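Local atomic coordinates of beta-agarase D (Zobellia galactanivorans, PDB entry 4ASM), a protein that cleaves the beta-1,4 linkages of agarose at random, with retention of anomeric configuration, as a secreted family 16 glycoside hydrolase whose catalytic domain makes up this chain. Residues 139-144 with 164-169; 177-182 with 205-210; 270-275 with 306-311; 243-248 with 301-306. All blocks are in the same frame, centred on the assembly; numbering follows the deposited sequence.

Contact 1. Residues 139-144 with 164-169; sequences VKVMNS and MECYGG
Val-139 and Met-164 reach for one another tip to tip, the valine's CG1 standing 3.9 Å from the methionine's CE. The rest of the Met-164 chain is extended, but its last torsion bends (chi3 66°) and swings CE round to that methyl. Val-141 crosses the thioether obliquely and bridges two sulphurs. Its CG2 lies against Met-164 SD, while CG1, anti to the backbone N (chi1 177°), comes 3.7 Å from Cys-166 SG. Branched valines and soft sulphur groups suit this apolar end of the contact because they fill it without needing polar partners. Alternation along the strand turns Met-164 and Cys-166 inward and leaves Glu-165, the probable proton donor, outside the contact.

Beyond the strands, backbone replaces side chain. Asn-143 is the centre of an inverse gamma turn, after which Ser-144 O accepts from Gly-169 N at 2.8 Å; the donor sits above the carbonyl plane. Water 1 forms a second bridge, donating to Met-142 O at 3.0 Å and accepting from Gly-168 N at 3.1 Å. Glycines fit at both positions: a CB on Gly-168 would strike Val-141 CG1, and one on Gly-169 would strike the backbone of Asn-143 and Ser-144.

The contact thus joins two layers of the beta-sandwich fold of this family. Strand 133-140 runs between strands 220-229 and 350-362, whose Ile-223, Leu-351 and Val-353 extend the apolar filling, whereas strand 159-166 lies between strands 147-153 and 183-191.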
loop_
_atom_site.group_PDB
_atom_site.type_symbol
_atom_site.label_atom_id
_atom_site.label_comp_id
_atom_site.label_asym_id
_atom_site.label_seq_id
_atom_site.Cartn_x
_atom_site.Cartn_y
_atom_site.Cartn_z
ATOM N N VAL A 139 12.822 -0.300 1.389
ATOM C CA VAL A 139 12.185 0.108 2.640
ATOM C C VAL A 139 12.462 -0.879 3.767
ATOM O O VAL A 139 12.412 -2.087 3.541
ATOM C CB VAL A 139 10.655 0.280 2.429
ATOM C CG1 VAL A 139 10.013 -0.976 1.798
ATOM C CG2 VAL A 139 9.964 0.691 3.728
ATOM N N LYS A 140 12.787 -0.356 4.956
ATOM C CA LYS A 140 12.844 -1.177 6.148
ATOM C C LYS A 140 11.460 -1.142 6.772
ATOM O O LYS A 140 11.060 -0.133 7.376
ATOM C CB LYS A 140 13.871 -0.645 7.130
ATOM C CG LYS A 140 14.066 -1.555 8.346
ATOM C CD LYS A 140 15.113 -1.004 9.279
ATOM C CE LYS A 140 15.413 -1.968 10.413
ATOM N NZ LYS A 140 16.434 -1.389 11.349
ATOM N N VAL A 141 10.745 -2.258 6.632
ATOM C CA VAL A 141 9.400 -2.380 7.200
ATOM C C VAL A 141 9.472 -2.156 8.714
ATOM O O VAL A 141 10.380 -2.678 9.373
ATOM C CB VAL A 141 8.831 -3.784 6.887
ATOM C CG1 VAL A 141 7.452 -3.984 7.517
ATOM C CG2 VAL A 141 8.803 -4.020 5.357
ATOM N N MET A 142 8.534 -1.403 9.287
ATOM C CA MET A 142 8.549 -1.190 10.731
ATOM C C MET A 142 8.349 -2.483 11.496
ATOM O O MET A 142 7.425 -3.249 11.201
ATOM C CB MET A 142 7.473 -0.227 11.174
ATOM C CG MET A 142 7.648 1.151 10.696
ATOM S SD MET A 142 6.497 2.263 11.567
ATOM C CE MET A 142 4.972 1.517 10.981
ATOM N N ASN A 143 9.183 -2.674 12.517
ATOM C CA ASN A 143 9.006 -3.767 13.466
ATOM C C ASN A 143 7.912 -3.409 14.484
ATOM O O ASN A 143 8.160 -3.248 15.683
ATOM C CB ASN A 143 10.324 -4.091 14.172
ATOM C CG ASN A 143 10.230 -5.363 14.961
ATOM O OD1 ASN A 143 9.433 -6.245 14.632
ATOM N ND2 ASN A 143 11.009 -5.460 16.023
ATOM N N SER A 144 6.698 -3.267 13.962
ATOM C CA SER A 144 5.543 -2.731 14.683
ATOM C C SER A 144 4.301 -3.400 14.149
ATOM O O SER A 144 4.277 -3.843 13.008
ATOM C CB SER A 144 5.408 -1.234 14.403
ATOM O OG SER A 144 4.333 -0.654 15.109
ATOM N N MET A 164 2.838 -1.432 -1.011
ATOM C CA MET A 164 2.995 -2.235 0.196
ATOM C C MET A 164 1.970 -1.829 1.253
ATOM O O MET A 164 1.781 -0.638 1.522
ATOM C CB MET A 164 4.394 -2.047 0.765
ATOM C CG MET A 164 4.610 -2.788 2.104
ATOM S SD MET A 164 6.279 -2.602 2.777
ATOM C CE MET A 164 6.305 -0.842 3.137
ATOM N N GLU A 165 1.321 -2.830 1.862
ATOM C CA GLU A 165 0.571 -2.656 3.108
ATOM C C GLU A 165 1.020 -3.830 3.968
ATOM O O GLU A 165 0.704 -4.993 3.647
ATOM C CB GLU A 165 -0.938 -2.719 2.861
ATOM C CG GLU A 165 -1.773 -2.659 4.119
ATOM C CD GLU A 165 -3.241 -2.530 3.796
ATOM O OE1 GLU A 165 -3.748 -3.420 3.081
ATOM O OE2 GLU A 165 -3.887 -1.544 4.235
ATOM N N CYS A 166 1.801 -3.547 5.012
ATOM C CA CYS A 166 2.423 -4.606 5.792
ATOM C C CYS A 166 2.394 -4.248 7.269
ATOM O O CYS A 166 2.807 -3.169 7.647
ATOM C CB CYS A 166 3.867 -4.800 5.317
ATOM S SG CYS A 166 4.719 -6.162 6.182
ATOM N N TYR A 167 1.869 -5.160 8.086
ATOM C CA TYR A 167 1.871 -5.017 9.545
ATOM C C TYR A 167 2.949 -5.945 10.061
ATOM O O TYR A 167 2.663 -7.061 10.525
ATOM C CB TYR A 167 0.497 -5.383 10.129
ATOM C CG TYR A 167 -0.647 -4.856 9.280
ATOM C CD1 TYR A 167 -1.031 -5.520 8.126
ATOM C CD2 TYR A 167 -1.360 -3.731 9.659
ATOM C CE1 TYR A 167 -2.060 -5.058 7.325
ATOM C CE2 TYR A 167 -2.418 -3.246 8.853
ATOM C CZ TYR A 167 -2.747 -3.934 7.696
ATOM O OH TYR A 167 -3.780 -3.509 6.863
ATOM N N GLY A 168 4.194 -5.482 9.932
ATOM C CA GLY A 168 5.338 -6.386 9.922
ATOM C C GLY A 168 5.825 -6.946 11.235
ATOM O O GLY A 168 6.568 -7.946 11.245
ATOM N N GLY A 169 5.452 -6.314 12.339
ATOM C CA GLY A 169 5.930 -6.771 13.639
ATOM C C GLY A 169 4.921 -7.685 14.305
ATOM O O GLY A 169 3.718 -7.400 14.299
HETATM O O HOH W 1 4.858 -2.488 9.950
#

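Contact 2. Residues 177-182 with 205-210; sequences SYFASK and NSWWGK
Ser-181 O, which lies against Gly-209 CA, accepts a hydrogen bond from water 2 at 2.7 Å and a weak one from Trp-216 NE1. The water accepts in turn from Lys-210 N at 3.0 Å, so solvent bridges the two backbones where no direct hydrogen bond does.

Lys-182 meets the opposing chain mainly through its methylenes. Its CA makes a CA-H...O contact with Trp-208 O at 3.2 Å, and CB meets the edge of the Trp-207 ring system near its plane. A bend at chi2 (-62°) lays CD 3.4 Å from Trp-207 O. Further along, NZ donates to Ser-181 OG at 3.1 Å. A CB on Gly-209 would run into Lys-182 CD, which makes the bare backbone apt there.

Residues 207-208 pair antiparallel with strand 183-191, into which residues 177-182 lead, in the GH16 fold. From the weakly bonded helix at 177-180, Phe-179 points its edge at the face of the six-membered ring of Trp-207 in an edge-to-face pair, with planes at 62° and centroids 5.7 Å apart. Broad, flat tryptophan suits a place with several aromatic neighbours: Trp-207 also stacks with His-184, whose ND1 is hydrogen-bonded to Glu-165 OE1. The Trp-207 side chain is about 5 Å from that of Glu-165, the probable proton donor, between nearest atoms, while Phe-179 makes a further edge-to-face pair with Trp-330.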
loop_
_atom_site.group_PDB
_atom_site.type_symbol
_atom_site.label_atom_id
_atom_site.label_comp_id
_atom_site.label_asym_id
_atom_site.label_seq_id
_atom_site.Cartn_x
_atom_site.Cartn_y
_atom_site.Cartn_z
ATOM N N SER A 177 1.398 -12.051 15.220
ATOM C CA SER A 177 2.156 -13.083 14.498
ATOM C C SER A 177 1.530 -13.589 13.189
ATOM O O SER A 177 2.256 -13.912 12.248
ATOM C CB SER A 177 2.518 -14.250 15.433
ATOM O OG SER A 177 1.379 -15.018 15.788
ATOM N N TYR A 178 0.198 -13.661 13.115
ATOM C CA TYR A 178 -0.457 -14.188 11.912
ATOM C C TYR A 178 -0.214 -13.251 10.743
ATOM O O TYR A 178 0.004 -13.716 9.609
ATOM C CB TYR A 178 -1.948 -14.334 12.160
ATOM C CG TYR A 178 -2.761 -14.887 11.013
ATOM C CD1 TYR A 178 -3.247 -14.054 9.997
ATOM C CD2 TYR A 178 -3.123 -16.240 10.988
ATOM C CE1 TYR A 178 -4.029 -14.579 8.949
ATOM C CE2 TYR A 178 -3.895 -16.765 9.954
ATOM C CZ TYR A 178 -4.336 -15.933 8.945
ATOM O OH TYR A 178 -5.106 -16.470 7.940
ATOM N N PHE A 179 -0.245 -11.941 11.018
ATOM C CA PHE A 179 -0.105 -10.929 9.953
ATOM C C PHE A 179 1.332 -10.543 9.679
ATOM O O PHE A 179 1.651 -10.153 8.555
ATOM C CB PHE A 179 -0.976 -9.698 10.244
ATOM C CG PHE A 179 -2.417 -10.033 10.325
ATOM C CD1 PHE A 179 -3.149 -10.312 9.168
ATOM C CD2 PHE A 179 -3.044 -10.154 11.560
ATOM C CE1 PHE A 179 -4.502 -10.673 9.252
ATOM C CE2 PHE A 179 -4.384 -10.508 11.645
ATOM C CZ PHE A 179 -5.106 -10.768 10.476
ATOM N N ALA A 180 2.201 -10.669 10.682
ATOM C CA ALA A 180 3.587 -10.214 10.546
ATOM C C ALA A 180 4.372 -10.933 9.449
ATOM O O ALA A 180 5.338 -10.384 8.913
ATOM C CB ALA A 180 4.316 -10.296 11.894
ATOM N N SER A 181 3.983 -12.164 9.140
ATOM C CA SER A 181 4.658 -12.961 8.118
ATOM C C SER A 181 4.205 -12.645 6.691
ATOM O O SER A 181 4.723 -13.217 5.739
ATOM C CB SER A 181 4.467 -14.463 8.385
ATOM O OG SER A 181 3.103 -14.773 8.272
ATOM N N LYS A 182 3.246 -11.719 6.538
ATOM C CA LYS A 182 2.661 -11.465 5.218
ATOM C C LYS A 182 2.799 -10.009 4.763
ATOM O O LYS A 182 2.923 -9.080 5.583
ATOM C CB LYS A 182 1.171 -11.854 5.228
ATOM C CG LYS A 182 0.929 -13.337 5.611
ATOM C CD LYS A 182 1.592 -14.301 4.592
ATOM C CE LYS A 182 1.189 -15.780 4.770
ATOM N NZ LYS A 182 1.805 -16.366 5.984
ATOM N N ASN A 205 -4.305 -15.549 -1.237
ATOM C CA ASN A 205 -3.019 -15.299 -1.901
ATOM C C ASN A 205 -2.605 -13.819 -1.917
ATOM O O ASN A 205 -1.438 -13.517 -2.168
ATOM C CB ASN A 205 -3.023 -15.873 -3.319
ATOM C CG ASN A 205 -2.872 -17.392 -3.344
ATOM O OD1 ASN A 205 -2.630 -18.053 -2.317
ATOM N ND2 ASN A 205 -3.001 -17.966 -4.551
ATOM N N SER A 206 -3.539 -12.906 -1.617
ATOM C CA SER A 206 -3.157 -11.489 -1.576
ATOM C C SER A 206 -2.322 -11.166 -0.345
ATOM O O SER A 206 -1.695 -10.109 -0.268
ATOM C CB SER A 206 -4.375 -10.553 -1.658
ATOM O OG SER A 206 -5.127 -10.545 -0.464
ATOM N N TRP A 207 -2.353 -12.064 0.634
ATOM C CA TRP A 207 -1.507 -11.950 1.822
ATOM C C TRP A 207 -0.268 -12.796 1.518
ATOM O O TRP A 207 -0.224 -14.007 1.786
ATOM C CB TRP A 207 -2.286 -12.372 3.072
ATOM C CG TRP A 207 -3.382 -11.394 3.345
ATOM C CD1 TRP A 207 -4.662 -11.409 2.820
ATOM C CD2 TRP A 207 -3.299 -10.220 4.161
ATOM N NE1 TRP A 207 -5.367 -10.324 3.274
ATOM C CE2 TRP A 207 -4.562 -9.577 4.095
ATOM C CE3 TRP A 207 -2.285 -9.649 4.954
ATOM C CZ2 TRP A 207 -4.846 -8.396 4.792
ATOM C CZ3 TRP A 207 -2.570 -8.460 5.655
ATOM C CH2 TRP A 207 -3.846 -7.858 5.566
ATOM N N TRP A 208 0.717 -12.158 0.895
ATOM C CA TRP A 208 1.832 -12.857 0.302
ATOM C C TRP A 208 2.939 -13.127 1.316
ATOM O O TRP A 208 3.267 -12.287 2.162
ATOM C CB TRP A 208 2.368 -12.041 -0.887
ATOM C CG TRP A 208 3.558 -12.683 -1.472
ATOM C CD1 TRP A 208 3.579 -13.723 -2.355
ATOM C CD2 TRP A 208 4.914 -12.390 -1.148
ATOM N NE1 TRP A 208 4.885 -14.080 -2.621
ATOM C CE2 TRP A 208 5.724 -13.280 -1.895
ATOM C CE3 TRP A 208 5.533 -11.449 -0.306
ATOM C CZ2 TRP A 208 7.123 -13.262 -1.822
ATOM C CZ3 TRP A 208 6.922 -11.430 -0.235
ATOM C CH2 TRP A 208 7.701 -12.337 -0.985
ATOM N N GLY A 209 3.542 -14.308 1.232
ATOM C CA GLY A 209 4.647 -14.641 2.114
ATOM C C GLY A 209 5.638 -15.579 1.438
ATOM O O GLY A 209 5.507 -15.908 0.251
ATOM N N LYS A 210 6.648 -15.992 2.206
ATOM C CA LYS A 210 7.763 -16.770 1.692
ATOM C C LYS A 210 8.226 -17.694 2.790
ATOM O O LYS A 210 8.407 -17.258 3.913
ATOM C CB LYS A 210 8.880 -15.791 1.343
ATOM C CG LYS A 210 10.069 -16.349 0.651
ATOM C CD LYS A 210 10.931 -15.174 0.210
ATOM C CE LYS A 210 12.361 -15.579 0.018
ATOM N NZ LYS A 210 13.255 -14.382 0.170
HETATM O O HOH W 2 6.367 -15.235 5.071
#

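Contact 3. Residues 270-275 with 306-311; sequences TGVNGQ and FNYLNN
A type I beta turn from Gly-271 to Gly-274, in the loop between strands 259-264 and 278-279, packs here on residues 306-311, in the loop between helix 291-297 and strand 320-326. The ring of Phe-306 lies against it. Phe-306 CG stands anti to its own carbonyl carbon (chi1 -47°), and the ring has Gly-274 O 3.3 Å above its plane, over the centre. Gly-274 C also lies over this face, 3.4 Å from CE1, and CZ comes 3.5 Å from Gln-275 C. A side chain on Gly-274 would have its CB driven into CD1, which explains why a bare residue fits so well.

Phe-306 O faces the start of the turn, meeting Val-272 CA in a CA-H...O contact of 3.1 Å. Val-272 packs its CG1 against Phe-306 O and Asn-307 O, while its own carbonyl oxygen lies at the edge of the Tyr-308 ring, 3.5 Å from CE1. An alanine in place of Phe-306 would probably leave the Gly-274 and Gln-275 backbone without the flat ring and open a gap beside the turn.

Water 3 donates to Val-272 O, at 2.6 Å, and to Gly-274 O. It accepts from Tyr-308 OH at 2.7 Å, so both its protons are spent on the turn. Tyrosine suits this place because its hydroxyl supplies a proton that two carbonyls cannot. No hydrogen bond passes directly between these two segments, which meet through ring packing and a water with three hydrogen bonds; just before the second, Pro-305 O is bonded directly by Thr-270 OG1.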
loop_
_atom_site.group_PDB
_atom_site.type_symbol
_atom_site.label_atom_id
_atom_site.label_comp_id
_atom_site.label_asym_id
_atom_site.label_seq_id
_atom_site.Cartn_x
_atom_site.Cartn_y
_atom_site.Cartn_z
ATOM N N THR A 270 -22.597 -8.829 -9.410
ATOM C CA THR A 270 -21.509 -8.068 -10.008
ATOM C C THR A 270 -21.862 -6.564 -10.058
ATOM O O THR A 270 -21.136 -5.764 -10.652
ATOM C CB THR A 270 -21.105 -8.682 -11.379
ATOM O OG1 THR A 270 -19.863 -8.147 -11.836
ATOM C CG2 THR A 270 -22.160 -8.488 -12.438
ATOM N N GLY A 271 -22.985 -6.215 -9.432
ATOM C CA GLY A 271 -23.399 -4.807 -9.251
ATOM C C GLY A 271 -23.050 -4.292 -7.867
ATOM O O GLY A 271 -22.426 -4.999 -7.064
ATOM N N VAL A 272 -23.468 -3.066 -7.551
ATOM C CA VAL A 272 -22.903 -2.362 -6.380
ATOM C C VAL A 272 -23.225 -2.926 -4.993
ATOM O O VAL A 272 -22.531 -2.639 -4.017
ATOM C CB VAL A 272 -23.183 -0.836 -6.415
ATOM C CG1 VAL A 272 -22.587 -0.222 -7.675
ATOM C CG2 VAL A 272 -24.684 -0.564 -6.297
ATOM N N ASN A 273 -24.268 -3.739 -4.898
ATOM C CA ASN A 273 -24.585 -4.351 -3.621
ATOM C C ASN A 273 -24.071 -5.787 -3.479
ATOM O O ASN A 273 -24.384 -6.471 -2.500
ATOM C CB ASN A 273 -26.086 -4.243 -3.322
ATOM C CG ASN A 273 -26.516 -2.802 -3.068
ATOM O OD1 ASN A 273 -25.920 -2.092 -2.240
ATOM N ND2 ASN A 273 -27.544 -2.357 -3.785
ATOM N N GLY A 274 -23.241 -6.210 -4.433
ATOM C CA GLY A 274 -22.638 -7.546 -4.396
ATOM C C GLY A 274 -21.693 -7.791 -3.221
ATOM O O GLY A 274 -21.049 -6.862 -2.708
ATOM N N GLN A 275 -21.606 -9.051 -2.798
ATOM C CA GLN A 275 -20.663 -9.476 -1.765
ATOM C C GLN A 275 -19.867 -10.684 -2.242
ATOM O O GLN A 275 -20.330 -11.465 -3.059
ATOM C CB GLN A 275 -21.377 -9.839 -0.459
ATOM C CG GLN A 275 -22.042 -8.664 0.256
ATOM C CD GLN A 275 -22.851 -9.084 1.481
ATOM O OE1 GLN A 275 -22.320 -9.669 2.434
ATOM N NE2 GLN A 275 -24.139 -8.750 1.475
ATOM N N PHE A 306 -17.760 -5.405 -8.097
ATOM C CA PHE A 306 -19.101 -4.853 -7.810
ATOM C C PHE A 306 -19.429 -3.545 -8.551
ATOM O O PHE A 306 -20.424 -2.894 -8.229
ATOM C CB PHE A 306 -19.297 -4.733 -6.301
ATOM C CG PHE A 306 -18.894 -5.963 -5.556
ATOM C CD1 PHE A 306 -19.437 -7.199 -5.898
ATOM C CD2 PHE A 306 -17.952 -5.911 -4.541
ATOM C CE1 PHE A 306 -19.051 -8.372 -5.228
ATOM C CE2 PHE A 306 -17.563 -7.081 -3.858
ATOM C CZ PHE A 306 -18.133 -8.308 -4.191
ATOM N N ASN A 307 -18.599 -3.188 -9.525
ATOM C CA ASN A 307 -18.864 -2.062 -10.423
ATOM C C ASN A 307 -18.921 -0.729 -9.697
ATOM O O ASN A 307 -19.695 0.173 -10.070
ATOM C CB ASN A 307 -20.161 -2.298 -11.211
ATOM C CG ASN A 307 -20.265 -1.412 -12.424
ATOM O OD1 ASN A 307 -19.267 -1.095 -13.064
ATOM N ND2 ASN A 307 -21.490 -0.985 -12.748
ATOM N N TYR A 308 -18.084 -0.586 -8.672
ATOM C CA TYR A 308 -18.056 0.654 -7.882
ATOM C C TYR A 308 -17.665 1.862 -8.739
ATOM O O TYR A 308 -18.118 2.993 -8.483
ATOM C CB TYR A 308 -17.065 0.523 -6.719
ATOM C CG TYR A 308 -17.501 -0.391 -5.597
ATOM C CD1 TYR A 308 -18.771 -0.986 -5.582
ATOM C CD2 TYR A 308 -16.621 -0.689 -4.549
ATOM C CE1 TYR A 308 -19.146 -1.848 -4.537
ATOM C CE2 TYR A 308 -16.971 -1.523 -3.531
ATOM C CZ TYR A 308 -18.239 -2.116 -3.510
ATOM O OH TYR A 308 -18.530 -2.948 -2.461
ATOM N N LEU A 309 -16.811 1.644 -9.737
ATOM C CA LEU A 309 -16.293 2.735 -10.579
ATOM C C LEU A 309 -17.231 3.082 -11.731
ATOM O O LEU A 309 -17.071 4.136 -12.388
ATOM C CB LEU A 309 -14.893 2.410 -11.124
ATOM C CG LEU A 309 -13.821 2.087 -10.074
ATOM C CD1 LEU A 309 -12.494 1.838 -10.759
ATOM C CD2 LEU A 309 -13.706 3.221 -9.022
ATOM N N ASN A 310 -18.176 2.177 -11.993
ATOM C CA ASN A 310 -19.071 2.287 -13.152
ATOM C C ASN A 310 -18.337 2.729 -14.425
ATOM O O ASN A 310 -18.798 3.633 -15.143
ATOM C CB ASN A 310 -20.241 3.234 -12.845
ATOM C CG ASN A 310 -21.386 3.058 -13.822
ATOM O OD1 ASN A 310 -21.595 1.972 -14.358
ATOM N ND2 ASN A 310 -22.131 4.133 -14.060
ATOM N N ASN A 311 -17.198 2.101 -14.716
ATOM C CA ASN A 311 -16.327 2.580 -15.781
ATOM C C ASN A 311 -15.732 1.475 -16.645
ATOM O O ASN A 311 -14.740 1.698 -17.344
ATOM C CB ASN A 311 -15.203 3.470 -15.190
ATOM C CG ASN A 311 -14.069 2.666 -14.561
ATOM O OD1 ASN A 311 -14.209 1.463 -14.319
ATOM N ND2 ASN A 311 -12.958 3.327 -14.267
HETATM O O HOH W 3 -20.924 -4.211 -2.618
#

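Contact 4. Residues 243-248 with 301-306; sequences RILDND and SVIDPF
Val-302 wedges its two methyls against the end of strand 240-246 and the turn that follows it, at Leu-245, Asn-247 and Asp-248. Its CB lies 4.1 Å from Asn-247 O, and from there the branches part. CG1, anti to the carbonyl carbon (chi1 -66°), reaches Asp-248 C at 3.7 Å; CG2 presses to 3.3 Å from Asn-247 O and also meets Leu-245 CG at 3.9 Å. A beta-branched residue suits the spot because both arms find a surface to cover. Leu-245 crosses the valine side chain and extends CD2 to Ile-303 CD1.

The same Asn-247 O accepts from Val-302 N at 2.9 Å in a fairly straight bond. Asn-247 heads the tight connection of the beta-hairpin made by strands 240-246 and 249-253; its phi of 67° and psi of -74° are those of a classic gamma turn, closed by Asp-248 N to Asp-246 O.

One residue before Val-302, Ser-301 opens an ST turn and ST motif: OG, anti to its backbone N, accepts from Ile-303 N at 2.9 Å and from Asp-304 N at 2.9 Å, the latter almost straight. Water 4 is a third partner of this hydroxyl. An alanine here would probably leave the Ile-303 and Asp-304 amides without their shared acceptor and the 301-304 bend freer to shift. Beyond it, the carboxylate of Asp-304 accepts from Tyr-308 N and Leu-309 N, and Asp-246 forms salt bridges with Arg-232 and Lys-295.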
loop_
_atom_site.group_PDB
_atom_site.type_symbol
_atom_site.label_atom_id
_atom_site.label_comp_id
_atom_site.label_asym_id
_atom_site.label_seq_id
_atom_site.Cartn_x
_atom_site.Cartn_y
_atom_site.Cartn_z
ATOM N N ARG A 243 3.248 -11.527 -7.935
ATOM C CA ARG A 243 1.801 -11.525 -8.141
ATOM C C ARG A 243 1.415 -10.727 -9.382
ATOM O O ARG A 243 2.040 -9.717 -9.690
ATOM C CB ARG A 243 1.074 -10.929 -6.927
ATOM C CG ARG A 243 -0.456 -11.064 -7.013
ATOM C CD ARG A 243 -1.046 -10.991 -5.649
ATOM N NE ARG A 243 -2.443 -10.559 -5.608
ATOM C CZ ARG A 243 -3.479 -11.338 -5.292
ATOM N NH1 ARG A 243 -3.320 -12.634 -5.040
ATOM N NH2 ARG A 243 -4.696 -10.810 -5.197
ATOM N N ILE A 244 0.396 -11.197 -10.096
ATOM C CA ILE A 244 -0.206 -10.436 -11.184
ATOM C C ILE A 244 -1.715 -10.435 -10.972
ATOM O O ILE A 244 -2.304 -11.495 -10.683
ATOM C CB ILE A 244 0.080 -11.041 -12.580
ATOM C CG1 ILE A 244 1.577 -11.260 -12.799
ATOM C CG2 ILE A 244 -0.465 -10.117 -13.689
ATOM C CD1 ILE A 244 1.897 -11.927 -14.107
ATOM N N LEU A 245 -2.341 -9.258 -11.103
ATOM C CA LEU A 245 -3.794 -9.143 -11.245
ATOM C C LEU A 245 -4.033 -8.712 -12.670
ATOM O O LEU A 245 -3.455 -7.723 -13.142
ATOM C CB LEU A 245 -4.395 -8.092 -10.300
ATOM C CG LEU A 245 -5.090 -8.680 -9.080
ATOM C CD1 LEU A 245 -4.025 -9.261 -8.188
ATOM C CD2 LEU A 245 -5.918 -7.674 -8.337
ATOM N N ASP A 246 -4.844 -9.464 -13.393
ATOM C CA ASP A 246 -5.078 -9.136 -14.792
ATOM C C ASP A 246 -6.550 -9.296 -15.097
ATOM O O ASP A 246 -7.017 -10.392 -15.476
ATOM C CB ASP A 246 -4.201 -10.000 -15.706
ATOM C CG ASP A 246 -4.240 -9.544 -17.154
ATOM O OD1 ASP A 246 -5.295 -9.022 -17.589
ATOM O OD2 ASP A 246 -3.209 -9.705 -17.870
ATOM N N ASN A 247 -7.268 -8.179 -14.939
ATOM C CA ASN A 247 -8.705 -8.066 -15.248
ATOM C C ASN A 247 -9.614 -8.902 -14.330
ATOM O O ASN A 247 -10.305 -8.354 -13.459
ATOM C CB ASN A 247 -8.970 -8.344 -16.744
ATOM C CG ASN A 247 -10.381 -8.009 -17.162
ATOM O OD1 ASN A 247 -11.054 -8.813 -17.827
ATOM N ND2 ASN A 247 -10.849 -6.841 -16.775
ATOM N N ASP A 248 -9.621 -10.225 -14.526
ATOM C CA ASP A 248 -10.527 -11.122 -13.809
ATOM C C ASP A 248 -9.822 -12.384 -13.307
ATOM O O ASP A 248 -10.472 -13.346 -12.913
ATOM C CB ASP A 248 -11.770 -11.491 -14.652
ATOM C CG ASP A 248 -11.420 -12.062 -16.008
ATOM O OD1 ASP A 248 -10.232 -12.260 -16.312
ATOM O OD2 ASP A 248 -12.373 -12.291 -16.796
ATOM N N SER A 301 -14.669 -9.708 -12.067
ATOM C CA SER A 301 -13.494 -8.846 -12.023
ATOM C C SER A 301 -12.724 -8.991 -10.718
ATOM O O SER A 301 -13.319 -9.144 -9.653
ATOM C CB SER A 301 -13.920 -7.388 -12.198
ATOM O OG SER A 301 -12.807 -6.516 -12.097
ATOM N N VAL A 302 -11.397 -8.949 -10.823
ATOM C CA VAL A 302 -10.544 -8.893 -9.636
ATOM C C VAL A 302 -10.110 -7.452 -9.362
ATOM O O VAL A 302 -9.420 -7.182 -8.388
ATOM C CB VAL A 302 -9.302 -9.826 -9.748
ATOM C CG1 VAL A 302 -9.732 -11.291 -9.773
ATOM C CG2 VAL A 302 -8.435 -9.492 -10.956
ATOM N N ILE A 303 -10.518 -6.532 -10.237
ATOM C CA ILE A 303 -10.278 -5.095 -10.042
ATOM C C ILE A 303 -11.463 -4.445 -9.321
ATOM O O ILE A 303 -11.299 -3.849 -8.264
ATOM C CB ILE A 303 -10.004 -4.357 -11.391
ATOM C CG1 ILE A 303 -8.815 -4.966 -12.161
ATOM C CG2 ILE A 303 -9.802 -2.835 -11.166
ATOM C CD1 ILE A 303 -7.498 -5.048 -11.413
ATOM N N ASP A 304 -12.660 -4.607 -9.895
ATOM C CA ASP A 304 -13.875 -3.935 -9.424
ATOM C C ASP A 304 -15.057 -4.908 -9.610
ATOM O O ASP A 304 -15.871 -4.730 -10.531
ATOM C CB ASP A 304 -14.068 -2.661 -10.256
ATOM C CG ASP A 304 -15.234 -1.807 -9.791
ATOM O OD1 ASP A 304 -15.725 -2.044 -8.676
ATOM O OD2 ASP A 304 -15.619 -0.893 -10.565
ATOM N N PRO A 305 -15.135 -5.964 -8.774
ATOM C CA PRO A 305 -16.157 -7.006 -8.983
ATOM C C PRO A 305 -17.573 -6.483 -8.862
ATOM O O PRO A 305 -18.484 -7.084 -9.444
ATOM C CB PRO A 305 -15.868 -8.032 -7.863
ATOM C CG PRO A 305 -15.055 -7.289 -6.834
ATOM C CD PRO A 305 -14.253 -6.276 -7.640
ATOM N N PHE A 306 -17.760 -5.405 -8.097
ATOM C CA PHE A 306 -19.101 -4.853 -7.810
ATOM C C PHE A 306 -19.429 -3.545 -8.551
ATOM O O PHE A 306 -20.424 -2.894 -8.229
ATOM C CB PHE A 306 -19.297 -4.733 -6.301
ATOM C CG PHE A 306 -18.894 -5.963 -5.556
ATOM C CD1 PHE A 306 -19.437 -7.199 -5.898
ATOM C CD2 PHE A 306 -17.952 -5.911 -4.541
ATOM C CE1 PHE A 306 -19.051 -8.372 -5.228
ATOM C CE2 PHE A 306 -17.563 -7.081 -3.858
ATOM C CZ PHE A 306 -18.133 -8.308 -4.191
HETATM O O HOH W 4 -12.143 -5.821 -14.621
#

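All four contacts lie within the GH16 catalytic domain. Along the chain contacts 1 and 2 come in series, ahead of the other two, whereas contacts 3 and 4 interleave. Contacts 1 and 2, with centres about 11 Å apart, touch through Tyr-167 and Trp-207 and are connected by the neighbouring strands 159-166, 183-191 and 207-208. Contacts 3 and 4, centres about 13 Å apart, share Phe-306 and touch through Asp-304. Packing of Arg-243 on Asn-205 and Ser-206 links contact 4 to contact 2, though their centres are about 20 Å apart. Contact 1 thus lies by the probable catalytic acid, while contact 3, its centre about 31 Å from that of contact 1, belongs to peripheral loops.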